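Local coordinates for DUF3863 domain-containing protein (PDB 3LM3), which is of unknown function but, as a putative glycoside hydrolase or deacetylase, probably acts on carbohydrate substrates, at residues A[28-32]-A[88-92]; A[45-51]-A[288-293]; A[201-205]-A[363-367]; A[387-391]-A[435-440]. Residue numbers count along the deposited sequence, not the author numbering.

Contact 1: A[28-32]-A[88-92]; sequences MIRTT and YREIR
The C-terminal end of strand 21-29 and the residues just after it pack against helix 86-102, and the contact is built from few atoms. M28 and I29 are extended, with phi/psi near -96/133 and -116/131. I29 points its side chain toward the helix (m, m rotamer), placing CG2 4.2 Å from I91 CG2 and 4.2 Å from CE1 at the edge of the Y88 ring; the I29 and I91 CA atoms are 8.7 Å apart. R30 continues the extended path at -152/172 but turns its side chain away, where it makes a salt bridge with E47. Its carbonyl instead faces the helix: Y88 OH donates to R30 O over 2.7 Å, although the position of this carbonyl oxygen is less certain. At T31 the backbone bends (-109/-23). T31 CG2 lies 4.3 Å from the Y88 ring centroid, an off-centre CH-pi contact, while T31 OG1 is hydrogen-bonded to E35. Across from them, 88-92 is regular helix, with R92 N 2.9 Å from Y88 O, and Y88 (chi1 m) reaches its hydroxyl to the residues just past the strand end. The pair joins strand 21-29 of the curled parallel sheet to helix 86-102, with I29 also packing on strand 73-76 and helix 78-82.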
loop_
_atom_site.group_PDB
_atom_site.type_symbol
_atom_site.label_atom_id
_atom_site.label_comp_id
_atom_site.label_asym_id
_atom_site.label_seq_id
_atom_site.Cartn_x
_atom_site.Cartn_y
_atom_site.Cartn_z
HETATM N N MSE A 28 0.088 4.645 12.272
HETATM C CA MSE A 28 -0.665 3.594 12.946
HETATM C C MSE A 28 -0.476 3.670 14.458
HETATM O O MSE A 28 0.664 3.818 14.947
HETATM C CB MSE A 28 -0.234 2.220 12.476
HETATM C CG MSE A 28 -0.945 1.063 13.106
HETATM SE SE MSE A 28 -0.210 -0.605 12.453
HETATM C CE MSE A 28 -1.644 -1.762 13.056
ATOM N N ILE A 29 -1.586 3.581 15.177
ATOM C CA ILE A 29 -1.624 3.542 16.639
ATOM C C ILE A 29 -2.188 2.175 17.061
ATOM O O ILE A 29 -3.222 1.736 16.578
ATOM C CB ILE A 29 -2.523 4.636 17.215
ATOM C CG1 ILE A 29 -2.169 6.028 16.673
ATOM C CG2 ILE A 29 -2.483 4.604 18.760
ATOM C CD1 ILE A 29 -0.800 6.487 16.933
ATOM N N ARG A 30 -1.518 1.489 17.992
ATOM C CA ARG A 30 -1.876 0.111 18.376
ATOM C C ARG A 30 -1.472 -0.149 19.816
ATOM O O ARG A 30 -0.805 0.684 20.411
ATOM C CB ARG A 30 -1.209 -0.891 17.415
ATOM C CG ARG A 30 0.298 -0.925 17.482
ATOM C CD ARG A 30 0.924 -1.433 16.208
ATOM N NE ARG A 30 2.308 -1.797 16.428
ATOM C CZ ARG A 30 3.135 -2.188 15.466
ATOM N NH1 ARG A 30 2.743 -2.193 14.198
ATOM N NH2 ARG A 30 4.370 -2.584 15.808
ATOM N N THR A 31 -1.874 -1.298 20.377
ATOM C CA THR A 31 -1.438 -1.749 21.694
ATOM C C THR A 31 -0.493 -2.935 21.595
ATOM O O THR A 31 0.253 -3.207 22.524
ATOM C CB THR A 31 -2.591 -2.085 22.669
ATOM O OG1 THR A 31 -3.049 -3.438 22.487
ATOM C CG2 THR A 31 -3.752 -1.066 22.613
ATOM N N THR A 32 -0.557 -3.668 20.501
ATOM C CA THR A 32 0.342 -4.790 20.182
ATOM C C THR A 32 0.492 -4.803 18.652
ATOM O O THR A 32 -0.310 -4.145 17.949
ATOM C CB THR A 32 -0.206 -6.154 20.662
ATOM O OG1 THR A 32 -1.368 -6.503 19.888
ATOM C CG2 THR A 32 -0.573 -6.163 22.129
ATOM N N TYR A 88 -3.429 6.289 25.908
ATOM C CA TYR A 88 -4.307 6.102 24.760
ATOM C C TYR A 88 -5.379 7.157 24.733
ATOM O O TYR A 88 -5.722 7.641 23.666
ATOM C CB TYR A 88 -4.867 4.689 24.671
ATOM C CG TYR A 88 -3.781 3.734 24.239
ATOM C CD1 TYR A 88 -3.273 3.749 22.949
ATOM C CD2 TYR A 88 -3.193 2.863 25.146
ATOM C CE1 TYR A 88 -2.246 2.903 22.549
ATOM C CE2 TYR A 88 -2.167 2.026 24.757
ATOM C CZ TYR A 88 -1.697 2.031 23.476
ATOM O OH TYR A 88 -0.657 1.200 23.078
ATOM N N ARG A 89 -5.886 7.564 25.880
ATOM C CA ARG A 89 -6.873 8.650 25.914
ATOM C C ARG A 89 -6.258 9.955 25.377
ATOM O O ARG A 89 -6.877 10.644 24.549
ATOM C CB ARG A 89 -7.433 8.850 27.318
ATOM C CG ARG A 89 -8.496 9.928 27.401
ATOM C CD ARG A 89 -9.297 9.820 28.703
ATOM N NE ARG A 89 -8.459 9.417 29.842
ATOM C CZ ARG A 89 -7.496 10.170 30.368
ATOM N NH1 ARG A 89 -7.232 11.371 29.854
ATOM N NH2 ARG A 89 -6.794 9.723 31.405
ATOM N N GLU A 90 -5.048 10.273 25.835
ATOM C CA GLU A 90 -4.326 11.472 25.396
ATOM C C GLU A 90 -4.031 11.447 23.906
ATOM O O GLU A 90 -4.162 12.455 23.202
ATOM C CB GLU A 90 -3.007 11.649 26.162
ATOM C CG GLU A 90 -3.163 12.019 27.629
ATOM C CD GLU A 90 -1.821 12.104 28.367
ATOM O OE1 GLU A 90 -0.818 11.444 27.982
ATOM O OE2 GLU A 90 -1.769 12.827 29.365
ATOM N N ILE A 91 -3.626 10.291 23.399
ATOM C CA ILE A 91 -3.374 10.157 21.973
ATOM C C ILE A 91 -4.659 10.350 21.177
ATOM O O ILE A 91 -4.652 11.057 20.151
ATOM C CB ILE A 91 -2.703 8.795 21.632
ATOM C CG1 ILE A 91 -1.271 8.809 22.144
ATOM C CG2 ILE A 91 -2.748 8.544 20.143
ATOM C CD1 ILE A 91 -0.645 7.380 22.236
ATOM N N ARG A 92 -5.764 9.739 21.593
ATOM C CA ARG A 92 -7.013 9.946 20.887
ATOM C C ARG A 92 -7.405 11.445 20.888
ATOM O O ARG A 92 -7.814 11.980 19.857
ATOM C CB ARG A 92 -8.161 9.092 21.447
ATOM C CG ARG A 92 -8.033 7.584 21.125
ATOM C CD ARG A 92 -9.259 6.794 21.497
ATOM N NE ARG A 92 -9.567 6.879 22.908
ATOM C CZ ARG A 92 -9.115 6.044 23.849
ATOM N NH1 ARG A 92 -8.302 5.033 23.560
ATOM N NH2 ARG A 92 -9.470 6.235 25.092
#

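Contact 2: A[45-51]-A[288-293]; sequences RDEVDWH and AQMVHE
A polar and aromatic junction between two connecting regions of the parallel-sheet domain, this contact sets a loop with a 3-10 turn at 48-50 against the start of a short helix. W50 and H292 are the closest pair of the backbones, CA to CA 5.2 Å. The W50 indole (chi1 m) lies obliquely to the H292 imidazole (chi1 t), planes at 36°, with W50 CG 3.3 Å from H292 CD2 and W50 CA over the H292 face. At the indole edge, Q289 (p, p) is the hub: its NE2 donates to E47 OE2 at 3.1 Å and, within its own segment, to E293 OE1 at 2.9 Å. R45 NH1 bridges to E47 OE2 at 2.9 Å, whereas R45 NH2 and E293 OE2, 3.8 Å apart, make only a long ion pair, supplemented by two bridging waters. A third water joins H51 NE2 to Q289 N. D46 OD1 accepts from V48 N (3.0 Å), an Asx turn. Beyond the pair, E47 bridges to R30, A288 packs on strand 21-29, and H51 touches I91 of helix 86-102.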
loop_
_atom_site.group_PDB
_atom_site.type_symbol
_atom_site.label_atom_id
_atom_site.label_comp_id
_atom_site.label_asym_id
_atom_site.label_seq_id
_atom_site.Cartn_x
_atom_site.Cartn_y
_atom_site.Cartn_z
ATOM N N ARG A 45 4.067 -8.922 21.581
ATOM C CA ARG A 45 4.685 -7.751 22.192
ATOM C C ARG A 45 3.668 -6.742 22.736
ATOM O O ARG A 45 2.818 -6.246 22.002
ATOM C CB ARG A 45 5.603 -7.050 21.205
ATOM C CG ARG A 45 6.282 -5.802 21.793
ATOM C CD ARG A 45 6.718 -4.907 20.674
ATOM N NE ARG A 45 7.782 -5.494 19.879
ATOM C CZ ARG A 45 8.059 -5.180 18.622
ATOM N NH1 ARG A 45 7.310 -4.325 17.929
ATOM N NH2 ARG A 45 9.098 -5.764 18.026
ATOM N N ASP A 46 3.798 -6.403 24.007
ATOM C CA ASP A 46 2.985 -5.387 24.669
ATOM C C ASP A 46 3.615 -4.020 24.392
ATOM O O ASP A 46 4.722 -3.736 24.862
ATOM C CB ASP A 46 2.932 -5.670 26.162
ATOM C CG ASP A 46 2.200 -4.613 26.961
ATOM O OD1 ASP A 46 1.778 -3.574 26.433
ATOM O OD2 ASP A 46 2.020 -4.790 28.196
ATOM N N GLU A 47 2.931 -3.186 23.599
ATOM C CA GLU A 47 3.446 -1.875 23.214
ATOM C C GLU A 47 2.769 -0.701 23.904
ATOM O O GLU A 47 2.909 0.444 23.442
ATOM C CB GLU A 47 3.348 -1.703 21.695
ATOM C CG GLU A 47 4.256 -2.612 20.896
ATOM C CD GLU A 47 4.150 -2.377 19.422
ATOM O OE1 GLU A 47 3.079 -1.882 18.982
ATOM O OE2 GLU A 47 5.075 -2.674 18.645
ATOM N N VAL A 48 2.041 -0.932 25.002
ATOM C CA VAL A 48 1.424 0.170 25.707
ATOM C C VAL A 48 2.420 1.289 26.013
ATOM O O VAL A 48 2.146 2.454 25.755
ATOM C CB VAL A 48 0.686 -0.332 26.959
ATOM C CG1 VAL A 48 0.313 0.828 27.860
ATOM C CG2 VAL A 48 -0.534 -1.171 26.517
ATOM N N ASP A 49 3.602 0.936 26.513
ATOM C CA ASP A 49 4.585 1.922 26.886
ATOM C C ASP A 49 5.314 2.527 25.699
ATOM O O ASP A 49 6.029 3.508 25.840
ATOM C CB ASP A 49 5.591 1.305 27.865
ATOM C CG ASP A 49 4.955 0.859 29.178
ATOM O OD1 ASP A 49 3.838 1.299 29.549
ATOM O OD2 ASP A 49 5.596 0.034 29.869
ATOM N N TRP A 50 5.099 1.972 24.497
ATOM C CA TRP A 50 5.734 2.435 23.273
ATOM C C TRP A 50 4.903 3.525 22.575
ATOM O O TRP A 50 5.325 4.072 21.544
ATOM C CB TRP A 50 5.932 1.272 22.289
ATOM C CG TRP A 50 6.778 0.128 22.790
ATOM C CD1 TRP A 50 6.859 -0.338 24.050
ATOM C CD2 TRP A 50 7.629 -0.695 21.996
ATOM N NE1 TRP A 50 7.732 -1.407 24.107
ATOM C CE2 TRP A 50 8.216 -1.645 22.853
ATOM C CE3 TRP A 50 7.967 -0.708 20.649
ATOM C CZ2 TRP A 50 9.125 -2.602 22.392
ATOM C CZ3 TRP A 50 8.872 -1.662 20.201
ATOM C CH2 TRP A 50 9.429 -2.577 21.066
ATOM N N HIS A 51 3.733 3.828 23.153
ATOM C CA HIS A 51 2.795 4.796 22.614
ATOM C C HIS A 51 2.639 5.908 23.637
ATOM O O HIS A 51 2.124 5.692 24.725
ATOM C CB HIS A 51 1.443 4.161 22.279
ATOM C CG HIS A 51 1.510 3.222 21.115
ATOM N ND1 HIS A 51 1.942 1.921 21.224
ATOM C CD2 HIS A 51 1.300 3.441 19.795
ATOM C CE1 HIS A 51 1.964 1.371 20.015
ATOM N NE2 HIS A 51 1.568 2.272 19.131
ATOM N N ALA A 288 3.560 4.524 14.773
ATOM C CA ALA A 288 3.940 5.459 15.841
ATOM C C ALA A 288 4.974 4.843 16.785
ATOM O O ALA A 288 5.852 5.548 17.290
ATOM C CB ALA A 288 2.731 5.896 16.607
ATOM N N GLN A 289 4.859 3.549 17.040
ATOM C CA GLN A 289 5.766 2.879 17.973
ATOM C C GLN A 289 7.223 2.910 17.526
ATOM O O GLN A 289 8.122 2.593 18.331
ATOM C CB GLN A 289 5.313 1.450 18.263
ATOM C CG GLN A 289 5.200 0.480 17.087
ATOM C CD GLN A 289 6.525 0.011 16.525
ATOM O OE1 GLN A 289 6.961 0.477 15.494
ATOM N NE2 GLN A 289 7.185 -0.927 17.221
HETATM N N MSE A 290 7.494 3.299 16.282
HETATM C CA MSE A 290 8.886 3.356 15.808
HETATM C C MSE A 290 9.706 4.347 16.601
HETATM O O MSE A 290 10.941 4.164 16.779
HETATM C CB MSE A 290 8.984 3.699 14.317
HETATM C CG MSE A 290 8.630 2.565 13.412
HETATM SE SE MSE A 290 8.913 2.854 11.539
HETATM C CE MSE A 290 8.098 4.614 11.465
ATOM N N VAL A 291 9.072 5.401 17.096
ATOM C CA VAL A 291 9.777 6.409 17.924
ATOM C C VAL A 291 10.377 5.719 19.154
ATOM O O VAL A 291 11.530 5.971 19.522
ATOM C CB VAL A 291 8.827 7.567 18.325
ATOM C CG1 VAL A 291 9.344 8.353 19.519
ATOM C CG2 VAL A 291 8.523 8.447 17.110
ATOM N N HIS A 292 9.611 4.838 19.780
ATOM C CA HIS A 292 10.107 4.085 20.945
ATOM C C HIS A 292 11.111 3.002 20.537
ATOM O O HIS A 292 12.152 2.802 21.210
ATOM C CB HIS A 292 8.954 3.420 21.687
ATOM C CG HIS A 292 9.334 2.879 23.023
ATOM N ND1 HIS A 292 9.408 3.686 24.132
ATOM C CD2 HIS A 292 9.644 1.627 23.441
ATOM C CE1 HIS A 292 9.758 2.958 25.178
ATOM N NE2 HIS A 292 9.901 1.707 24.784
ATOM N N GLU A 293 10.831 2.281 19.459
ATOM C CA GLU A 293 11.687 1.148 19.080
ATOM C C GLU A 293 13.084 1.600 18.644
ATOM O O GLU A 293 14.093 0.945 18.958
ATOM C CB GLU A 293 11.039 0.314 17.984
ATOM C CG GLU A 293 11.761 -1.005 17.770
ATOM C CD GLU A 293 11.006 -2.029 16.960
ATOM O OE1 GLU A 293 9.892 -1.767 16.456
ATOM O OE2 GLU A 293 11.590 -3.148 16.794
HETATM O O HOH W 1 10.460 -5.126 15.554
HETATM O O HOH W 2 7.879 -3.848 15.273
HETATM O O HOH W 3 2.384 2.098 16.411
#

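Contact 3: A[201-205]-A[363-367]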
loop_
_atom_site.group_PDB
_atom_site.type_symbol
_atom_site.label_atom_id
_atom_site.label_comp_id
_atom_site.label_asym_id
_atom_site.label_seq_id
_atom_site.Cartn_x
_atom_site.Cartn_y
_atom_site.Cartn_z
ATOM N N LYS A 201 -8.165 -8.657 -7.872
ATOM C CA LYS A 201 -8.591 -8.689 -9.270
ATOM C C LYS A 201 -9.407 -7.439 -9.594
ATOM O O LYS A 201 -10.411 -7.169 -8.915
ATOM C CB LYS A 201 -9.470 -9.936 -9.517
ATOM C CG LYS A 201 -10.060 -9.975 -10.894
ATOM C CD LYS A 201 -10.816 -11.291 -11.203
ATOM C CE LYS A 201 -11.839 -11.057 -12.315
ATOM N NZ LYS A 201 -12.162 -12.372 -12.982
ATOM N N PRO A 202 -9.045 -6.682 -10.622
ATOM C CA PRO A 202 -9.978 -5.651 -11.077
ATOM C C PRO A 202 -11.349 -6.209 -11.516
ATOM O O PRO A 202 -11.418 -7.221 -12.209
ATOM C CB PRO A 202 -9.253 -5.005 -12.260
ATOM C CG PRO A 202 -7.767 -5.275 -11.988
ATOM C CD PRO A 202 -7.790 -6.665 -11.380
ATOM N N ALA A 203 -12.428 -5.562 -11.090
ATOM C CA ALA A 203 -13.753 -5.877 -11.616
ATOM C C ALA A 203 -13.715 -5.815 -13.141
ATOM O O ALA A 203 -13.199 -4.869 -13.736
ATOM C CB ALA A 203 -14.799 -4.902 -11.038
ATOM N N GLN A 204 -14.279 -6.831 -13.779
ATOM C CA GLN A 204 -14.274 -6.916 -15.229
ATOM C C GLN A 204 -15.450 -6.172 -15.871
ATOM O O GLN A 204 -15.391 -5.804 -17.037
ATOM C CB GLN A 204 -14.295 -8.386 -15.678
ATOM C CG GLN A 204 -13.037 -9.164 -15.196
ATOM C CD GLN A 204 -11.752 -8.599 -15.748
ATOM O OE1 GLN A 204 -11.500 -8.678 -16.949
ATOM N NE2 GLN A 204 -10.934 -8.009 -14.878
ATOM N N GLY A 205 -16.495 -5.946 -15.101
ATOM C CA GLY A 205 -17.702 -5.325 -15.636
ATOM C C GLY A 205 -18.715 -5.027 -14.552
ATOM O O GLY A 205 -18.425 -5.142 -13.371
HETATM N N MSE A 363 -0.136 -2.536 -16.333
HETATM C CA MSE A 363 -1.275 -2.974 -15.540
HETATM C C MSE A 363 -2.560 -2.411 -16.130
HETATM O O MSE A 363 -2.687 -1.196 -16.338
HETATM C CB MSE A 363 -1.144 -2.478 -14.093
HETATM C CG MSE A 363 0.050 -3.022 -13.361
HETATM SE SE MSE A 363 0.623 -1.871 -11.920
HETATM C CE MSE A 363 2.060 -2.985 -11.165
ATOM N N ASN A 364 -3.487 -3.306 -16.423
ATOM C CA ASN A 364 -4.782 -2.891 -16.962
ATOM C C ASN A 364 -5.881 -3.808 -16.384
ATOM O O ASN A 364 -5.603 -4.681 -15.566
ATOM C CB ASN A 364 -4.741 -2.887 -18.494
ATOM C CG ASN A 364 -4.452 -4.253 -19.057
ATOM O OD1 ASN A 364 -5.241 -5.178 -18.921
ATOM N ND2 ASN A 364 -3.256 -4.402 -19.650
ATOM N N LYS A 365 -7.128 -3.591 -16.783
ATOM C CA LYS A 365 -8.243 -4.357 -16.227
ATOM C C LYS A 365 -8.074 -5.863 -16.412
ATOM O O LYS A 365 -8.525 -6.651 -15.611
ATOM C CB LYS A 365 -9.555 -3.905 -16.880
ATOM C CG LYS A 365 -10.789 -4.644 -16.403
ATOM C CD LYS A 365 -12.049 -4.151 -17.076
ATOM C CE LYS A 365 -12.286 -4.839 -18.377
ATOM N NZ LYS A 365 -13.587 -4.431 -19.057
ATOM N N GLU A 366 -7.455 -6.255 -17.526
ATOM C CA GLU A 366 -7.423 -7.656 -17.912
ATOM C C GLU A 366 -6.156 -8.421 -17.545
ATOM O O GLU A 366 -6.205 -9.637 -17.502
ATOM C CB GLU A 366 -7.768 -7.809 -19.380
ATOM C CG GLU A 366 -9.257 -7.552 -19.634
ATOM C CD GLU A 366 -9.669 -7.823 -21.077
ATOM O OE1 GLU A 366 -9.261 -7.056 -21.967
ATOM O OE2 GLU A 366 -10.393 -8.811 -21.285
ATOM N N PHE A 367 -5.046 -7.726 -17.293
ATOM C CA PHE A 367 -3.823 -8.388 -16.842
ATOM C C PHE A 367 -2.811 -7.381 -16.305
ATOM O O PHE A 367 -2.912 -6.173 -16.554
ATOM C CB PHE A 367 -3.172 -9.207 -17.962
ATOM C CG PHE A 367 -2.684 -8.392 -19.141
ATOM C CD1 PHE A 367 -3.516 -8.134 -20.223
ATOM C CD2 PHE A 367 -1.384 -7.906 -19.186
ATOM C CE1 PHE A 367 -3.053 -7.406 -21.329
ATOM C CE2 PHE A 367 -0.924 -7.160 -20.277
ATOM C CZ PHE A 367 -1.772 -6.911 -21.350
HETATM O O HOH W 4 -12.697 -9.450 -19.084
#
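Tight turns leave backbone polar groups without sheet partners, and this contact illustrates how side chains take over the task. Residues 364-367 close a hairpin: K365 and E366 occupy its corners with phi/psi near type I values, and N364 N donates to F367 O at 2.9 Å. N364 OD1 receives E366 N (2.8 Å), an Asx turn, and also F367 N (3.0 Å), which makes the pair an Asx motif; N364 ND2 hydrogen-bonds to Y444. One carbonyl of the turn is met from the other segment: Q204 NE2 donates to K365 O at 2.9 Å, nearly in line. The same NE2 gives its second proton to P202 O at 2.8 Å, so the curled m, m glutamine braces its own loop and the hairpin together. Q204 OE1 accepts from a water (2.6 Å) that also donates to E366 OE2 (3.2 Å). In return, K365 NZ reaches Q204 O at 3.0 Å and has a salt bridge to D337. A203 O accepts from N336, the backbone of E366 pairs with that of Y390, E366 OE1 binds Y443 and K442, and D208 takes the amides of Q204 and G205. The contact thus joins the loop preceding strand 213-216 to the turn between strands 357-363 and 367-374, with helix 434-443 alongside that turn.

Contact 4: A[387-391]-A[435-440]; sequences FTRYD and EDQDLI
This is helix-on-sheet packing: helix 435-440 lies over the face of the antiparallel sheet beside its outermost strand, crossing strand 387-389 at 84° with the axes 11.0 Å apart at closest. The nearest backbone pair is F387 CA and D436 CA, 8.7 Å apart. E435 (chi1 p) brings OE2 to 3.4 Å from R389 NH1, a salt bridge, and its backbone O receives a water that is weakly bound to R389 NH2. D436 (chi1 m) makes the shorter bridge, OD1 to R389 NH1 at 2.6 Å, while its OD2 pairs with K414; its CG also lies 3.4 Å from F387 CE2. One helical turn on, L439 (t, p) sets CD2 over one face of the R389 guanidinium, 3.7 Å from NE, and 4.3 Å from F387 CZ. I440 (m, t) places CG1 3.7 Å from F387 CE1. D391 takes the remaining nitrogens of R389 (m, t, p): R389 NE to D391 OD1 2.9 Å, NH2 to OD2 2.7 Å. The neighbouring strand 367-374 supplies F367, which meets both F387 and L439.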
loop_
_atom_site.group_PDB
_atom_site.type_symbol
_atom_site.label_atom_id
_atom_site.label_comp_id
_atom_site.label_asym_id
_atom_site.label_seq_id
_atom_site.Cartn_x
_atom_site.Cartn_y
_atom_site.Cartn_z
ATOM N N PHE A 387 3.184 -12.453 -15.656
ATOM C CA PHE A 387 2.016 -12.277 -16.496
ATOM C C PHE A 387 0.871 -12.893 -15.730
ATOM O O PHE A 387 0.820 -14.122 -15.556
ATOM C CB PHE A 387 2.196 -12.928 -17.867
ATOM C CG PHE A 387 0.998 -12.766 -18.758
ATOM C CD1 PHE A 387 0.582 -11.489 -19.152
ATOM C CD2 PHE A 387 0.301 -13.863 -19.211
ATOM C CE1 PHE A 387 -0.532 -11.327 -19.954
ATOM C CE2 PHE A 387 -0.823 -13.698 -20.028
ATOM C CZ PHE A 387 -1.223 -12.437 -20.404
ATOM N N THR A 388 0.000 -12.037 -15.195
ATOM C CA THR A 388 -1.079 -12.448 -14.327
ATOM C C THR A 388 -2.374 -11.968 -14.969
ATOM O O THR A 388 -2.598 -10.774 -15.100
ATOM C CB THR A 388 -0.900 -11.825 -12.930
ATOM O OG1 THR A 388 0.363 -12.195 -12.378
ATOM C CG2 THR A 388 -2.004 -12.270 -11.958
ATOM N N ARG A 389 -3.212 -12.910 -15.402
ATOM C CA ARG A 389 -4.468 -12.588 -16.061
ATOM C C ARG A 389 -5.600 -12.386 -15.081
ATOM O O ARG A 389 -5.741 -13.109 -14.129
ATOM C CB ARG A 389 -4.828 -13.721 -17.030
ATOM C CG ARG A 389 -3.925 -13.756 -18.224
ATOM C CD ARG A 389 -4.294 -14.865 -19.172
ATOM N NE ARG A 389 -5.559 -14.599 -19.833
ATOM C CZ ARG A 389 -5.918 -15.153 -20.970
ATOM N NH1 ARG A 389 -5.104 -16.006 -21.596
ATOM N NH2 ARG A 389 -7.084 -14.838 -21.488
ATOM N N TYR A 390 -6.415 -11.376 -15.343
ATOM C CA TYR A 390 -7.571 -11.068 -14.528
ATOM C C TYR A 390 -8.880 -11.476 -15.183
ATOM O O TYR A 390 -9.904 -11.501 -14.515
ATOM C CB TYR A 390 -7.602 -9.568 -14.248
ATOM C CG TYR A 390 -6.368 -9.043 -13.572
ATOM C CD1 TYR A 390 -5.833 -9.679 -12.475
ATOM C CD2 TYR A 390 -5.789 -7.834 -13.981
ATOM C CE1 TYR A 390 -4.709 -9.174 -11.828
ATOM C CE2 TYR A 390 -4.680 -7.311 -13.338
ATOM C CZ TYR A 390 -4.127 -7.998 -12.277
ATOM O OH TYR A 390 -3.033 -7.474 -11.607
ATOM N N ASP A 391 -8.850 -11.757 -16.475
ATOM C CA ASP A 391 -10.067 -12.194 -17.168
ATOM C C ASP A 391 -10.478 -13.601 -16.751
ATOM O O ASP A 391 -11.667 -13.954 -16.805
ATOM C CB ASP A 391 -9.921 -12.015 -18.687
ATOM C CG ASP A 391 -8.832 -12.875 -19.297
ATOM O OD1 ASP A 391 -7.830 -13.198 -18.647
ATOM O OD2 ASP A 391 -8.982 -13.210 -20.483
ATOM N N GLU A 435 -2.682 -17.125 -27.118
ATOM C CA GLU A 435 -3.841 -16.447 -26.546
ATOM C C GLU A 435 -3.361 -15.354 -25.620
ATOM O O GLU A 435 -4.020 -14.315 -25.482
ATOM C CB GLU A 435 -4.712 -17.419 -25.743
ATOM C CG GLU A 435 -3.992 -18.213 -24.644
ATOM C CD GLU A 435 -4.942 -18.988 -23.736
ATOM O OE1 GLU A 435 -6.057 -19.341 -24.191
ATOM O OE2 GLU A 435 -4.569 -19.247 -22.562
ATOM N N ASP A 436 -2.237 -15.626 -24.953
ATOM C CA ASP A 436 -1.626 -14.671 -24.015
ATOM C C ASP A 436 -1.001 -13.555 -24.810
ATOM O O ASP A 436 -1.182 -12.384 -24.489
ATOM C CB ASP A 436 -0.626 -15.381 -23.121
ATOM C CG ASP A 436 -1.279 -16.317 -22.136
ATOM O OD1 ASP A 436 -2.484 -16.140 -21.850
ATOM O OD2 ASP A 436 -0.566 -17.186 -21.566
ATOM N N GLN A 437 -0.288 -13.895 -25.888
ATOM C CA GLN A 437 0.172 -12.883 -26.828
ATOM C C GLN A 437 -0.989 -12.026 -27.354
ATOM O O GLN A 437 -0.819 -10.815 -27.565
ATOM C CB GLN A 437 0.902 -13.530 -28.022
ATOM C CG GLN A 437 2.253 -14.136 -27.650
ATOM C CD GLN A 437 3.028 -14.655 -28.840
ATOM O OE1 GLN A 437 3.037 -14.035 -29.909
ATOM N NE2 GLN A 437 3.683 -15.796 -28.660
ATOM N N ASP A 438 -2.104 -12.659 -27.677
ATOM C CA ASP A 438 -3.220 -11.925 -28.298
ATOM C C ASP A 438 -3.783 -10.888 -27.328
ATOM O O ASP A 438 -4.049 -9.741 -27.729
ATOM C CB ASP A 438 -4.347 -12.863 -28.720
ATOM C CG ASP A 438 -4.004 -13.684 -29.949
ATOM O OD1 ASP A 438 -3.204 -13.217 -30.802
ATOM O OD2 ASP A 438 -4.575 -14.785 -30.014
ATOM N N LEU A 439 -3.920 -11.301 -26.071
ATOM C CA LEU A 439 -4.364 -10.401 -24.972
ATOM C C LEU A 439 -3.391 -9.253 -24.782
ATOM O O LEU A 439 -3.799 -8.088 -24.711
ATOM C CB LEU A 439 -4.560 -11.173 -23.671
ATOM C CG LEU A 439 -5.139 -10.386 -22.478
ATOM C CD1 LEU A 439 -6.521 -9.847 -22.860
ATOM C CD2 LEU A 439 -5.240 -11.216 -21.213
ATOM N N ILE A 440 -2.095 -9.556 -24.745
ATOM C CA ILE A 440 -1.097 -8.513 -24.709
ATOM C C ILE A 440 -1.188 -7.552 -25.896
ATOM O O ILE A 440 -1.151 -6.339 -25.717
ATOM C CB ILE A 440 0.343 -9.099 -24.543
ATOM C CG1 ILE A 440 0.452 -9.810 -23.198
ATOM C CG2 ILE A 440 1.401 -8.037 -24.655
ATOM C CD1 ILE A 440 1.702 -10.641 -23.058
HETATM O O HOH W 5 -6.874 -14.457 -24.787
#

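In the fold
From the N terminus, the end of strand 21-29 opens contact 1, which closes 56 residues later at helix 86-102. Before it closes, 45-51 opens contact 2, whose partner comes only after strand 280-287, so the two cross; they also touch, through R30 with E47, and gather helix 86-102, the 45-51 loop and the 288-293 region around that one strand end. Contact 3 opens at 201-205 and closes at 363-367, so it crosses contact 2 while following contact 1 in series. Contact 4 comes last, closing a 44-residue excursion. It adjoins contact 3, and together they tie the C-terminal antiparallel sheet to its helix and to a preceding loop, with centres about 38 to 46 Å from those of contacts 1 and 2.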